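Long-range contact in pectate lyase (Bacillus subtilis, PDB 5AMV), which cleaves polygalacturonate by calcium-dependent beta-elimination, releasing oligosaccharides with an unsaturated sugar at the non-reducing end: residues L8-Y17 with G231-Y239. Residues are numbered along the deposited sequence; the frame is centred on the assembly and turned at random. Where two conformers were deposited one is given.
Sequences LGSNDGWGAY and GANYITMSY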
# COMPACT_ATOMS: atom_id res chain seq x y z
N LEU A 8 10.33 -5.89 15.88
CA LEU A 8 10.09 -4.44 15.93
C LEU A 8 10.49 -3.93 17.32
O LEU A 8 10.09 -4.49 18.34
CB LEU A 8 8.60 -4.16 15.68
CG LEU A 8 8.13 -2.71 15.73
CD1 LEU A 8 8.84 -1.92 14.59
CD2 LEU A 8 6.64 -2.67 15.58
N GLY A 9 11.24 -2.83 17.35
CA GLY A 9 11.73 -2.29 18.64
C GLY A 9 10.54 -1.84 19.46
O GLY A 9 9.50 -1.44 18.92
N SER A 10 10.69 -1.87 20.79
CA SER A 10 9.58 -1.63 21.72
C SER A 10 9.01 -0.21 21.73
O SER A 10 7.90 0.03 22.27
CB SER A 10 10.02 -2.02 23.14
OG SER A 10 11.10 -1.19 23.54
N ASN A 11 9.73 0.75 21.14
CA ASN A 11 9.26 2.13 21.01
C ASN A 11 8.97 2.50 19.55
O ASN A 11 8.68 3.67 19.24
CB ASN A 11 10.31 3.11 21.57
CG ASN A 11 11.55 3.22 20.70
OD1 ASN A 11 11.84 2.33 19.90
ND2 ASN A 11 12.30 4.30 20.86
N ASP A 12 9.06 1.50 18.66
CA ASP A 12 9.05 1.83 17.22
C ASP A 12 7.65 1.88 16.61
O ASP A 12 7.23 0.99 15.83
CB ASP A 12 10.00 0.91 16.46
CG ASP A 12 10.29 1.40 15.05
OD1 ASP A 12 9.79 2.48 14.63
OD2 ASP A 12 11.05 0.69 14.36
N GLY A 13 6.91 2.93 16.99
CA GLY A 13 5.60 3.20 16.39
C GLY A 13 4.46 2.33 16.91
O GLY A 13 4.62 1.50 17.81
N TRP A 14 3.28 2.54 16.31
CA TRP A 14 2.08 1.88 16.75
C TRP A 14 2.18 0.34 16.68
O TRP A 14 1.51 -0.37 17.43
CB TRP A 14 0.92 2.36 15.92
CG TRP A 14 0.19 3.61 16.44
CD1 TRP A 14 -0.12 4.73 15.71
CD2 TRP A 14 -0.39 3.82 17.75
NE1 TRP A 14 -0.84 5.63 16.48
CE2 TRP A 14 -1.01 5.10 17.74
CE3 TRP A 14 -0.42 3.06 18.94
CZ2 TRP A 14 -1.69 5.64 18.87
CZ3 TRP A 14 -1.12 3.58 20.06
CH2 TRP A 14 -1.72 4.87 20.01
N GLY A 15 3.01 -0.20 15.78
CA GLY A 15 3.20 -1.67 15.75
C GLY A 15 3.74 -2.23 17.06
O GLY A 15 3.56 -3.43 17.33
N ALA A 16 4.42 -1.40 17.86
CA ALA A 16 5.01 -1.87 19.13
C ALA A 16 4.01 -1.84 20.31
O ALA A 16 4.37 -2.26 21.42
CB ALA A 16 6.23 -1.03 19.47
N TYR A 17 2.78 -1.39 20.07
CA TYR A 17 1.77 -1.34 21.13
C TYR A 17 1.43 -2.73 21.69
O TYR A 17 1.49 -3.73 20.97
CB TYR A 17 0.48 -0.65 20.63
CG TYR A 17 -0.48 -0.35 21.77
CD1 TYR A 17 -0.28 0.76 22.59
CD2 TYR A 17 -1.56 -1.19 22.02
CE1 TYR A 17 -1.17 1.03 23.65
CE2 TYR A 17 -2.46 -0.94 23.05
CZ TYR A 17 -2.24 0.16 23.87
OH TYR A 17 -3.14 0.40 24.89
N GLY A 231 -10.60 -2.24 10.28
CA GLY A 231 -10.17 -2.28 11.67
C GLY A 231 -8.72 -2.69 11.85
O GLY A 231 -8.29 -2.97 12.98
N ALA A 232 -7.95 -2.70 10.74
CA ALA A 232 -6.52 -2.88 10.83
C ALA A 232 -5.96 -1.96 11.93
O ALA A 232 -6.45 -0.85 12.09
CB ALA A 232 -5.86 -2.55 9.47
N ASN A 233 -4.96 -2.40 12.69
CA ASN A 233 -4.53 -1.59 13.85
C ASN A 233 -3.16 -2.00 14.35
O ASN A 233 -2.81 -3.18 14.32
CB ASN A 233 -5.56 -1.78 15.01
CG ASN A 233 -5.77 -0.56 15.87
OD1 ASN A 233 -5.38 0.56 15.54
ND2 ASN A 233 -6.38 -0.78 17.04
N TYR A 234 -2.39 -1.02 14.83
CA TYR A 234 -1.08 -1.25 15.45
C TYR A 234 -0.08 -1.72 14.42
O TYR A 234 0.31 -2.90 14.38
CB TYR A 234 -1.12 -2.21 16.66
CG TYR A 234 -2.14 -1.83 17.71
CD1 TYR A 234 -2.16 -0.53 18.25
CD2 TYR A 234 -3.08 -2.78 18.17
CE1 TYR A 234 -3.07 -0.19 19.24
CE2 TYR A 234 -4.04 -2.41 19.15
CZ TYR A 234 -3.99 -1.12 19.66
OH TYR A 234 -4.90 -0.76 20.65
N ILE A 235 0.34 -0.74 13.62
CA ILE A 235 1.14 -1.03 12.43
C ILE A 235 2.24 0.01 12.31
O ILE A 235 1.98 1.20 12.48
CB ILE A 235 0.25 -0.92 11.18
CG1 ILE A 235 -0.84 -2.01 11.22
CG2 ILE A 235 1.07 -1.03 9.86
CD1 ILE A 235 -2.09 -1.65 10.38
N THR A 236 3.45 -0.43 11.99
CA THR A 236 4.52 0.49 11.71
C THR A 236 5.01 0.21 10.30
O THR A 236 5.29 -0.94 9.99
CB THR A 236 5.68 0.32 12.70
OG1 THR A 236 5.21 0.70 14.01
CG2 THR A 236 6.90 1.20 12.33
N MET A 237 5.13 1.25 9.45
CA MET A 237 5.76 1.07 8.12
C MET A 237 6.94 2.06 8.08
O MET A 237 6.73 3.28 8.15
CB MET A 237 4.78 1.38 7.00
CG MET A 237 3.44 0.65 7.11
SD MET A 237 2.54 0.88 5.56
CE MET A 237 0.96 0.19 6.10
N SER A 238 8.15 1.51 8.00
CA SER A 238 9.36 2.31 8.13
C SER A 238 10.33 2.00 7.01
O SER A 238 10.43 0.86 6.57
CB SER A 238 10.03 2.08 9.50
OG SER A 238 10.33 0.70 9.75
N TYR A 239 11.07 3.02 6.57
CA TYR A 239 12.18 2.85 5.61
C TYR A 239 11.77 2.12 4.34
O TYR A 239 12.58 1.38 3.75
CB TYR A 239 13.37 2.15 6.30
CG TYR A 239 14.04 3.02 7.36
CD1 TYR A 239 14.93 4.03 6.97
CD2 TYR A 239 13.74 2.87 8.71
CE1 TYR A 239 15.53 4.86 7.91
CE2 TYR A 239 14.34 3.69 9.66
CZ TYR A 239 15.22 4.68 9.26
OH TYR A 239 15.81 5.51 10.19
O HOH W 1 12.40 1.56 12.14
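Gly-15 lies on the backbone of Ile-235, their CA atoms 4.0 Å apart, where the short 3-10 turn around Gly-15 in the N-terminal loop rests on the outside of the strand through Thr-236. Thr-236 makes the polar link. Its hydroxyl gives a proton to Asp-12 O, OG1 to O 2.7 Å, in the carbonyl plane and on a lone pair, and takes one from Gly-15 N at 3.0 Å with an N-H...O angle of 147°. With OG1 anti to its own carbonyl carbon (chi1 -66°), the hydroxyl stands up from the strand into the bend of the loop, and CG2 is left against Asp-12 O and OD1. Gly-15 adds a CA-H...O contact to Tyr-234 O.

One end of the contact is aromatic. Tyr-17 CD2 lies over one face of the Tyr-234 ring, toward its rim, CD2 to CE1 3.3 Å; the planes are near parallel, at 16°, but slid so far apart that the rings barely overlap. Asn-233 ND2 lies over the opposite face, and Trp-14 CE3 comes obliquely to Tyr-234 CD1. Replacing Tyr-234 by an alanine would probably take away the surface against which Tyr-17 lies and open a gap beside Trp-14 CE3. At the other end Asp-12 OD2 accepts from a water that also reaches Ser-238 OG weakly, while OD1 bonds His-269 on the neighbouring strand 266-274.

The contact thus fastens the N-terminal loop across coils of the right-handed parallel beta-helix of this lyase family; the calcium ion lies about 13 Å from the Ile-235 side chain. A threonine hydroxyl that both gives and accepts serves two backbone groups of the loop, so polar bonds fix the position of the turn while aromatic side chains cover its more exposed end.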